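Local coordinates for protein ribosomal RNA small subunit methyltransferase Nep1 (Archaeoglobus fulgidus, PDB 3O7B) that probably methylates N1 of a specific pseudouridine in 16S ribosomal RNA, using S-adenosylmethionine as methyl donor, during ribosome biogenesis, at residues A[95-106]-A[118-127]. Residues are numbered along the deposited sequence; the frame is centred on the assembly and turned at random.
Sequences LLLLDSPLRDFE and WVNRETRLPR
Arg121 lies over the ring of Phe105, its CD 4.2 Å from the ring centroid in a CH-pi contact. In this SPOUT methyltransferase domain the turn leaving helix 87-98 leads into the beta hairpin of strands 105-111 and 116-119, and the chain leaving that hairpin runs back along the helix end. With CG anti to the backbone N (chi1 -178°) and a bend at chi2, Arg121 threads its guanidinium into the loop between helix and strand. There NH1 donates to Leu98 O (3.0 Å), while NH2 serves both Ser100 O (2.6 Å) and Leu102 O, meeting each of those two oxygens from above its carbonyl plane. A lysine in its place would probably leave some of these three carbonyls without a donor and let the loop shift.

Arg103 crosses at about a right angle and lays its guanidinium over one face of that of Arg121, the planes 35° apart. The like charges are probably eased by Ser100 O, which Arg103 NH1 and Arg121 NH2 reach from opposite faces of its plane, and by Glu122, whose OE1 takes Arg103 NH2 at 2.8 Å. Leu98 puts CD1 3.6 Å from Leu125 CD1 and also packs it on Val119 CG1.

Farther along, the exit chain passes Leu95, whose CD2 sits over one face of the Arg127 guanidinium. Asp99 OD2 also bonds Thr223 of the second subunit, and Arg127 O bonds Gln92 of the second subunit, placing this end of the contact at the dimer interface. Arg127 grips the Asp99 carboxylate end-on, nearly coplanar at 16°, NH1 on OD1 (2.9 Å) and NH2 on OD2 (2.8 Å), each oxygen using its syn lone pair.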
ATOM      1  N   LEU A  95      -0.635   5.836   3.302  1.00 12.21           N
ATOM      2  CA  LEU A  95       0.826   5.662   3.315  1.00 12.41           C
ATOM      3  C   LEU A  95       1.460   6.333   2.116  1.00 12.35           C
ATOM      4  O   LEU A  95       2.408   7.097   2.240  1.00 13.06           O
ATOM      5  CB  LEU A  95       1.216   4.184   3.351  1.00 11.98           C
ATOM      6  CG  LEU A  95       0.982   3.420   4.645  1.00 13.16           C
ATOM      7  CD1 LEU A  95       1.492   1.980   4.479  1.00 14.32           C
ATOM      8  CD2 LEU A  95       1.631   4.105   5.840  1.00 16.43           C
ATOM      9  N   LEU A  96       0.928   6.062   0.929  1.00 11.54           N
ATOM     10  CA  LEU A  96       1.497   6.632  -0.275  1.00 12.27           C
ATOM     11  C   LEU A  96       1.421   8.154  -0.262  1.00 11.96           C
ATOM     12  O   LEU A  96       2.390   8.843  -0.552  1.00 12.81           O
ATOM     13  CB  LEU A  96       0.804   6.081  -1.514  1.00 12.64           C
ATOM     14  CG  LEU A  96       1.199   6.732  -2.833  1.00 13.26           C
ATOM     15  CD1 LEU A  96       2.741   6.695  -3.042  1.00 13.93           C
ATOM     16  CD2 LEU A  96       0.500   6.029  -3.948  1.00 14.14           C
ATOM     17  N   LEU A  97       0.232   8.674   0.030  1.00 12.93           N
ATOM     18  CA  LEU A  97       0.048  10.110   0.003  1.00 12.60           C
ATOM     19  C   LEU A  97       1.001  10.826   0.969  1.00 12.34           C
ATOM     20  O   LEU A  97       1.651  11.811   0.601  1.00 12.98           O
ATOM     21  CB  LEU A  97      -1.415  10.430   0.354  1.00 13.51           C
ATOM     22  CG  LEU A  97      -1.738  11.915   0.230  1.00 15.67           C
ATOM     23  CD1 LEU A  97      -1.636  12.411  -1.225  1.00 17.23           C
ATOM     24  CD2 LEU A  97      -3.125  12.172   0.767  1.00 16.61           C
ATOM     25  N   LEU A  98       1.094  10.321   2.195  1.00 12.22           N
ATOM     26  CA  LEU A  98       1.912  10.988   3.196  1.00 12.64           C
ATOM     27  C   LEU A  98       3.415  10.845   2.921  1.00 13.34           C
ATOM     28  O   LEU A  98       4.213  11.634   3.448  1.00 14.82           O
ATOM     29  CB  LEU A  98       1.534  10.527   4.592  1.00 12.72           C
ATOM     30  CG  LEU A  98       0.115  10.927   5.045  1.00 15.49           C
ATOM     31  CD1 LEU A  98      -0.296  10.077   6.239  1.00 17.28           C
ATOM     32  CD2 LEU A  98       0.091  12.381   5.408  1.00 17.44           C
ATOM     33  N   ASP A  99       3.778   9.868   2.086  1.00 13.72           N
ATOM     34  CA  ASP A  99       5.182   9.696   1.642  1.00 14.83           C
ATOM     35  C   ASP A  99       5.627  10.776   0.648  1.00 15.65           C
ATOM     36  O   ASP A  99       6.818  10.902   0.348  1.00 16.74           O
ATOM     37  CB  ASP A  99       5.364   8.326   0.962  1.00 14.93           C
ATOM     38  CG  ASP A  99       5.391   7.141   1.943  1.00 16.24           C
ATOM     39  OD1 ASP A  99       5.497   7.316   3.186  1.00 17.52           O
ATOM     40  OD2 ASP A  99       5.305   5.980   1.441  1.00 17.34           O
ATOM     41  N   SER A 100       4.684  11.528   0.088  1.00 15.60           N
ATOM     42  CA  SER A 100       5.009  12.598  -0.865  1.00 17.38           C
ATOM     43  C   SER A 100       5.952  13.622  -0.232  1.00 17.87           C
ATOM     44  O   SER A 100       5.778  13.995   0.931  1.00 18.01           O
ATOM     45  CB  SER A 100       3.737  13.322  -1.328  1.00 17.88           C
ATOM     46  OG  SER A 100       4.078  14.454  -2.128  1.00 19.58           O
ATOM     47  N   PRO A 101       6.941  14.109  -1.007  1.00 19.18           N
ATOM     48  CA  PRO A 101       7.771  15.187  -0.458  1.00 20.14           C
ATOM     49  C   PRO A 101       7.078  16.563  -0.461  1.00 21.10           C
ATOM     50  O   PRO A 101       7.587  17.514   0.127  1.00 22.10           O
ATOM     51  CB  PRO A 101       8.981  15.195  -1.391  1.00 20.81           C
ATOM     52  CG  PRO A 101       8.439  14.779  -2.679  1.00 20.71           C
ATOM     53  CD  PRO A 101       7.382  13.718  -2.355  1.00 19.58           C
ATOM     54  N   LEU A 102       5.924  16.656  -1.110  1.00 21.11           N
ATOM     55  CA  LEU A 102       5.199  17.919  -1.194  1.00 22.44           C
ATOM     56  C   LEU A 102       4.328  18.077   0.046  1.00 23.06           C
ATOM     57  O   LEU A 102       3.532  17.192   0.367  1.00 23.32           O
ATOM     58  CB  LEU A 102       4.371  17.940  -2.473  1.00 22.25           C
ATOM     59  CG  LEU A 102       3.625  19.193  -2.913  1.00 23.34           C
ATOM     60  CD1 LEU A 102       4.485  20.452  -2.825  1.00 23.25           C
ATOM     61  CD2 LEU A 102       3.137  18.992  -4.330  1.00 23.56           C
ATOM     62  N   ARG A 103       4.482  19.201   0.740  1.00 24.51           N
ATOM     63  CA  ARG A 103       3.858  19.394   2.048  1.00 26.05           C
ATOM     64  C   ARG A 103       2.761  20.476   2.049  1.00 26.14           C
ATOM     65  O   ARG A 103       2.340  20.919   3.116  1.00 28.13           O
ATOM     66  CB  ARG A 103       4.941  19.687   3.116  1.00 26.78           C
ATOM     67  CG  ARG A 103       6.082  18.665   3.166  1.00 28.46           C
ATOM     68  CD  ARG A 103       5.795  17.533   4.145  1.00 32.40           C
ATOM     69  NE  ARG A 103       6.104  16.228   3.575  1.00 33.94           N
ATOM     70  CZ  ARG A 103       6.275  15.105   4.271  1.00 34.52           C
ATOM     71  NH1 ARG A 103       6.539  13.978   3.626  1.00 34.02           N
ATOM     72  NH2 ARG A 103       6.193  15.099   5.602  1.00 34.04           N
ATOM     73  N   ASP A 104       2.269  20.855   0.866  1.00 25.56           N
ATOM     74  CA  ASP A 104       1.320  21.977   0.681  1.00 25.00           C
ATOM     75  C   ASP A 104      -0.147  21.551   0.694  1.00 24.00           C
ATOM     76  O   ASP A 104      -1.022  22.213   0.099  1.00 24.93           O
ATOM     77  CB  ASP A 104       1.606  22.708  -0.644  1.00 25.47           C
ATOM     78  CG  ASP A 104       1.082  21.953  -1.868  1.00 27.38           C
ATOM     79  OD1 ASP A 104       1.014  20.708  -1.814  1.00 27.95           O
ATOM     80  OD2 ASP A 104       0.722  22.608  -2.878  1.00 29.05           O
ATOM     81  N   PHE A 105      -0.415  20.422   1.330  1.00 20.88           N
ATOM     82  CA  PHE A 105      -1.785  19.966   1.438  1.00 19.16           C
ATOM     83  C   PHE A 105      -2.107  19.377   2.800  1.00 18.32           C
ATOM     84  O   PHE A 105      -1.232  18.908   3.542  1.00 17.64           O
ATOM     85  CB  PHE A 105      -2.148  18.993   0.301  1.00 18.52           C
ATOM     86  CG  PHE A 105      -1.324  17.717   0.276  1.00 18.33           C
ATOM     87  CD1 PHE A 105      -1.703  16.615   1.035  1.00 18.31           C
ATOM     88  CD2 PHE A 105      -0.215  17.611  -0.563  1.00 19.02           C
ATOM     89  CE1 PHE A 105      -0.961  15.429   0.983  1.00 18.82           C
ATOM     90  CE2 PHE A 105       0.529  16.430  -0.629  1.00 19.13           C
ATOM     91  CZ  PHE A 105       0.164  15.346   0.154  1.00 18.65           C
ATOM     92  N   GLU A 106      -3.381  19.446   3.134  1.00 16.63           N
ATOM     93  CA  GLU A 106      -3.946  18.774   4.291  1.00 16.92           C
ATOM     94  C   GLU A 106      -4.541  17.439   3.863  1.00 14.82           C
ATOM     95  O   GLU A 106      -4.811  17.231   2.676  1.00 14.16           O
ATOM     96  CB  GLU A 106      -5.054  19.610   4.939  1.00 17.12           C
ATOM     97  CG  GLU A 106      -4.627  20.874   5.658  1.00 21.09           C
ATOM     98  CD  GLU A 106      -5.786  21.452   6.479  1.00 21.52           C
ATOM     99  OE1 GLU A 106      -6.791  21.943   5.890  1.00 24.15           O
ATOM    100  OE2 GLU A 106      -5.715  21.397   7.725  1.00 26.37           O
ATOM    101  N   TRP A 118      -8.996  14.236  10.750  1.00 13.98           N
ATOM    102  CA  TRP A 118      -7.920  15.039  10.221  1.00 14.43           C
ATOM    103  C   TRP A 118      -6.594  14.328  10.536  1.00 14.25           C
ATOM    104  O   TRP A 118      -6.400  13.879  11.676  1.00 13.94           O
ATOM    105  CB  TRP A 118      -7.951  16.434  10.868  1.00 15.54           C
ATOM    106  CG  TRP A 118      -6.791  17.302  10.502  1.00 17.57           C
ATOM    107  CD1 TRP A 118      -6.613  17.977   9.337  1.00 21.02           C
ATOM    108  CD2 TRP A 118      -5.649  17.611  11.320  1.00 17.53           C
ATOM    109  NE1 TRP A 118      -5.429  18.671   9.361  1.00 21.80           N
ATOM    110  CE2 TRP A 118      -4.819  18.467  10.572  1.00 18.68           C
ATOM    111  CE3 TRP A 118      -5.247  17.235  12.608  1.00 20.03           C
ATOM    112  CZ2 TRP A 118      -3.610  18.975  11.067  1.00 18.80           C
ATOM    113  CZ3 TRP A 118      -4.025  17.726  13.095  1.00 20.20           C
ATOM    114  CH2 TRP A 118      -3.233  18.592  12.326  1.00 19.61           C
ATOM    115  N   VAL A 119      -5.724  14.226   9.534  1.00 13.38           N
ATOM    116  CA  VAL A 119      -4.395  13.628   9.683  1.00 13.42           C
ATOM    117  C   VAL A 119      -3.352  14.704   9.421  1.00 13.75           C
ATOM    118  O   VAL A 119      -3.248  15.208   8.310  1.00 15.24           O
ATOM    119  CB  VAL A 119      -4.189  12.418   8.711  1.00 14.09           C
ATOM    120  CG1 VAL A 119      -2.839  11.757   8.970  1.00 13.49           C
ATOM    121  CG2 VAL A 119      -5.304  11.386   8.870  1.00 14.22           C
ATOM    122  N   ASN A 120      -2.590  15.079  10.458  1.00 13.90           N
ATOM    123  CA  ASN A 120      -1.498  16.017  10.311  1.00 14.57           C
ATOM    124  C   ASN A 120      -0.578  15.563   9.187  1.00 15.20           C
ATOM    125  O   ASN A 120      -0.221  14.390   9.100  1.00 15.05           O
ATOM    126  CB  ASN A 120      -0.747  16.063  11.652  1.00 14.86           C
ATOM    127  CG  ASN A 120       0.307  17.163  11.734  1.00 15.70           C
ATOM    128  OD1 ASN A 120       1.004  17.477  10.777  1.00 17.75           O
ATOM    129  ND2 ASN A 120       0.448  17.725  12.942  1.00 17.76           N
ATOM    130  N   ARG A 121      -0.212  16.497   8.320  1.00 16.27           N
ATOM    131  CA  ARG A 121       0.617  16.196   7.178  1.00 17.57           C
ATOM    132  C   ARG A 121       1.928  15.548   7.603  1.00 17.72           C
ATOM    133  O   ARG A 121       2.503  14.772   6.845  1.00 19.45           O
ATOM    134  CB  ARG A 121       0.827  17.467   6.324  1.00 17.82           C
ATOM    135  CG  ARG A 121       1.659  17.273   5.064  1.00 18.54           C
ATOM    136  CD  ARG A 121       0.998  16.300   4.085  1.00 20.07           C
ATOM    137  NE  ARG A 121       1.851  15.991   2.943  1.00 20.04           N
ATOM    138  CZ  ARG A 121       2.783  15.037   2.943  1.00 21.06           C
ATOM    139  NH1 ARG A 121       2.993  14.288   4.036  1.00 19.21           N
ATOM    140  NH2 ARG A 121       3.488  14.823   1.841  1.00 22.47           N
ATOM    141  N   GLU A 122       2.381  15.839   8.820  1.00 18.64           N
ATOM    142  CA  GLU A 122       3.653  15.311   9.298  1.00 19.76           C
ATOM    143  C   GLU A 122       3.570  13.948  10.014  1.00 19.05           C
ATOM    144  O   GLU A 122       4.582  13.386  10.442  1.00 19.82           O
ATOM    145  CB  GLU A 122       4.396  16.383  10.107  1.00 20.92           C
ATOM    146  CG  GLU A 122       4.742  17.654   9.277  1.00 25.58           C
ATOM    147  CD  GLU A 122       5.549  17.376   8.002  1.00 29.65           C
ATOM    148  OE1 GLU A 122       6.488  16.549   8.033  1.00 31.96           O
ATOM    149  OE2 GLU A 122       5.258  18.002   6.958  1.00 32.75           O
ATOM    150  N   THR A 123       2.372  13.378  10.099  1.00 17.33           N
ATOM    151  CA  THR A 123       2.177  12.090  10.761  1.00 17.34           C
ATOM    152  C   THR A 123       2.848  10.942   9.994  1.00 17.40           C
ATOM    153  O   THR A 123       2.693  10.825   8.772  1.00 17.34           O
ATOM    154  CB  THR A 123       0.662  11.788  10.908  1.00 17.18           C
ATOM    155  OG1 THR A 123       0.082  12.801  11.728  1.00 18.10           O
ATOM    156  CG2 THR A 123       0.411  10.437  11.554  1.00 17.85           C
ATOM    157  N   ARG A 124       3.599  10.098  10.710  1.00 17.56           N
ATOM    158  CA  ARG A 124       4.139   8.861  10.153  1.00 17.95           C
ATOM    159  C   ARG A 124       3.242   7.731  10.601  1.00 17.37           C
ATOM    160  O   ARG A 124       3.284   7.319  11.766  1.00 19.20           O
ATOM    161  CB  ARG A 124       5.564   8.588  10.661  1.00 18.33           C
ATOM    162  CG  ARG A 124       6.637   9.583  10.255  1.00 21.04           C
ATOM    163  CD  ARG A 124       8.044   9.030  10.642  1.00 20.73           C
ATOM    164  NE  ARG A 124       8.054   8.362  11.949  1.00 24.59           N
ATOM    165  CZ  ARG A 124       8.342   8.957  13.112  1.00 22.58           C
ATOM    166  NH1 ARG A 124       8.674  10.239  13.134  1.00 24.19           N
ATOM    167  NH2 ARG A 124       8.299   8.257  14.250  1.00 24.51           N
ATOM    168  N   LEU A 125       2.413   7.226   9.701  1.00 15.65           N
ATOM    169  CA  LEU A 125       1.504   6.147  10.062  1.00 15.88           C
ATOM    170  C   LEU A 125       2.258   4.830  10.079  1.00 15.57           C
ATOM    171  O   LEU A 125       3.215   4.681   9.309  1.00 16.12           O
ATOM    172  CB  LEU A 125       0.345   6.043   9.058  1.00 16.60           C
ATOM    173  CG  LEU A 125      -0.660   7.189   9.132  1.00 17.82           C
ATOM    174  CD1 LEU A 125      -1.544   7.116   7.896  1.00 18.60           C
ATOM    175  CD2 LEU A 125      -1.488   7.192  10.411  1.00 19.37           C
ATOM    176  N   PRO A 126       1.807   3.868  10.906  1.00 15.24           N
ATOM    177  CA  PRO A 126       2.434   2.532  10.865  1.00 15.58           C
ATOM    178  C   PRO A 126       2.282   1.922   9.476  1.00 15.36           C
ATOM    179  O   PRO A 126       1.191   1.919   8.892  1.00 15.06           O
ATOM    180  CB  PRO A 126       1.628   1.723  11.884  1.00 16.72           C
ATOM    181  CG  PRO A 126       0.962   2.746  12.764  1.00 17.35           C
ATOM    182  CD  PRO A 126       0.720   3.938  11.903  1.00 15.87           C
ATOM    183  N   ARG A 127       3.379   1.389   8.960  1.00 14.84           N
ATOM    184  CA  ARG A 127       3.382   0.745   7.654  1.00 14.61           C
ATOM    185  C   ARG A 127       2.843  -0.678   7.715  1.00 13.92           C
ATOM    186  O   ARG A 127       2.321  -1.188   6.719  1.00 14.87           O
ATOM    187  CB  ARG A 127       4.776   0.825   7.036  1.00 16.08           C
ATOM    188  CG  ARG A 127       5.219   2.296   6.989  1.00 17.75           C
ATOM    189  CD  ARG A 127       6.366   2.496   6.093  1.00 20.01           C
ATOM    190  NE  ARG A 127       5.996   2.515   4.682  1.00 18.54           N
ATOM    191  CZ  ARG A 127       5.632   3.600   4.001  1.00 17.11           C
ATOM    192  NH1 ARG A 127       5.483   4.775   4.611  1.00 17.72           N
ATOM    193  NH2 ARG A 127       5.397   3.498   2.711  1.00 17.32           N
TER